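Tumor necrosis factor receptor superfamily member 11B (Mus musculus, PDB 4E4D) acts as a secreted decoy receptor that neutralises the cytokine RANKL, restraining osteoclast formation and activity, here as its cysteine-rich N-terminal part. Local coordinates at residues B[46-51]-B[57-62]. Residues are numbered along the deposited sequence; the frame is centred on the assembly and turned at random.
Sequences DHSYTD and DECVYC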
# COMPACT_ATOMS: atom_id res chain seq x y z
N ASP B 46 10.62 31.48 3.51
CA ASP B 46 10.35 31.34 2.09
C ASP B 46 9.68 30.00 1.79
O ASP B 46 9.97 29.00 2.44
CB ASP B 46 11.65 31.48 1.29
CG ASP B 46 11.41 31.66 -0.20
OD1 ASP B 46 10.32 32.17 -0.57
OD2 ASP B 46 12.30 31.30 -0.99
N HIS B 47 8.78 30.01 0.81
CA HIS B 47 8.08 28.80 0.38
C HIS B 47 7.15 28.25 1.46
O HIS B 47 7.00 27.04 1.61
CB HIS B 47 9.08 27.72 -0.05
CG HIS B 47 10.02 28.17 -1.12
ND1 HIS B 47 11.38 28.26 -0.93
CD2 HIS B 47 9.80 28.56 -2.40
CE1 HIS B 47 11.96 28.69 -2.04
NE2 HIS B 47 11.02 28.88 -2.95
N SER B 48 6.52 29.15 2.21
CA SER B 48 5.55 28.77 3.23
C SER B 48 4.56 29.92 3.42
O SER B 48 4.77 31.01 2.91
CB SER B 48 6.24 28.42 4.55
OG SER B 48 6.98 29.52 5.05
N TYR B 49 3.49 29.66 4.16
CA TYR B 49 2.44 30.67 4.32
C TYR B 49 1.52 30.38 5.50
O TYR B 49 1.58 29.33 6.13
CB TYR B 49 1.60 30.74 3.05
CG TYR B 49 0.63 29.59 2.90
CD1 TYR B 49 1.01 28.40 2.31
CD2 TYR B 49 -0.67 29.70 3.38
CE1 TYR B 49 0.13 27.35 2.18
CE2 TYR B 49 -1.56 28.65 3.26
CZ TYR B 49 -1.16 27.48 2.66
OH TYR B 49 -2.04 26.43 2.53
N THR B 50 0.66 31.36 5.79
CA THR B 50 -0.39 31.22 6.79
C THR B 50 -1.54 32.13 6.37
O THR B 50 -1.32 33.28 6.00
CB THR B 50 0.10 31.60 8.20
OG1 THR B 50 0.96 30.57 8.71
CG2 THR B 50 -1.06 31.79 9.15
N ASP B 51 -2.77 31.61 6.41
CA ASP B 51 -3.91 32.33 5.85
C ASP B 51 -5.03 32.58 6.87
O ASP B 51 -6.19 32.74 6.49
CB ASP B 51 -4.48 31.55 4.66
CG ASP B 51 -4.85 30.12 5.03
OD1 ASP B 51 -5.08 29.85 6.22
OD2 ASP B 51 -4.91 29.27 4.11
N ASP B 57 3.14 26.81 15.64
CA ASP B 57 4.50 27.32 15.73
C ASP B 57 5.27 27.08 14.44
O ASP B 57 6.49 27.21 14.40
CB ASP B 57 5.24 26.67 16.90
CG ASP B 57 5.42 25.17 16.71
OD1 ASP B 57 4.55 24.54 16.07
OD2 ASP B 57 6.44 24.63 17.20
N GLU B 58 4.55 26.73 13.38
CA GLU B 58 5.18 26.47 12.09
C GLU B 58 4.24 26.84 10.95
O GLU B 58 3.04 26.62 11.03
CB GLU B 58 5.60 25.01 11.99
CG GLU B 58 6.60 24.72 10.89
CD GLU B 58 7.36 23.43 11.11
OE1 GLU B 58 8.24 23.11 10.29
OE2 GLU B 58 7.07 22.73 12.11
N CYS B 59 4.80 27.42 9.89
CA CYS B 59 4.01 27.82 8.72
C CYS B 59 3.66 26.61 7.85
O CYS B 59 4.29 25.56 7.94
CB CYS B 59 4.76 28.86 7.89
SG CYS B 59 4.76 30.52 8.58
N VAL B 60 2.65 26.78 7.01
CA VAL B 60 2.20 25.72 6.12
C VAL B 60 2.97 25.76 4.80
O VAL B 60 3.09 26.82 4.18
CB VAL B 60 0.69 25.83 5.82
CG1 VAL B 60 0.23 24.67 4.96
CG2 VAL B 60 -0.10 25.89 7.12
N TYR B 61 3.49 24.61 4.39
CA TYR B 61 4.30 24.52 3.18
C TYR B 61 3.45 24.75 1.93
O TYR B 61 2.33 24.24 1.82
CB TYR B 61 4.97 23.15 3.11
CG TYR B 61 5.98 23.01 2.00
CD1 TYR B 61 7.06 23.87 1.90
CD2 TYR B 61 5.86 22.00 1.05
CE1 TYR B 61 7.99 23.73 0.89
CE2 TYR B 61 6.79 21.85 0.04
CZ TYR B 61 7.85 22.72 -0.04
OH TYR B 61 8.78 22.58 -1.04
N CYS B 62 3.99 25.51 0.99
CA CYS B 62 3.31 25.75 -0.28
C CYS B 62 3.39 24.51 -1.15
O CYS B 62 4.48 24.08 -1.55
CB CYS B 62 3.92 26.95 -1.00
SG CYS B 62 3.61 28.53 -0.17
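Tyr-49 and Val-60 are joined by two backbone hydrogen bonds, as the hydrogen-bonded pair of the hairpin: Tyr-49 N gives its hydrogen to Val-60 O at 2.9 Å, and Val-60 N returns one to Tyr-49 O at 2.9 Å. A weak third bond, Cys-62 N to His-47 O at 3.4 Å, extends the ladder past the non-hydrogen-bonded pair Ser-48 and Tyr-61. Together they make the short antiparallel hairpin of the second TNFR cysteine-rich repeat, pinned by disulfides from Cys-59 to Cys-44 and from Cys-62 to Cys-76. The Tyr-49 ring, its CG set between backbone N and carbonyl carbon (chi1 76°), folds back over its own strand partner. Val-60 CB lies over one ring face, 4.2 Å from the centroid, and Val-60 CG1 reaches Tyr-49 OH at 3.8 Å. Cys-62 SG comes at the ring obliquely, 3.6 Å from Tyr-49 CD1, a sulfur-aromatic contact. Replacing Tyr-49 by an alanine would probably uncover Val-60 and cost the Cys-62 sulfur its ring contact. Ser-48, on the other face of the hairpin, sets OG 3.7 Å from Cys-59 CB while hydrogen-bonding to Pro-45 O. Side chains from the chain of a different protein in the assembly pack against Tyr-49, Thr-50 and Val-60.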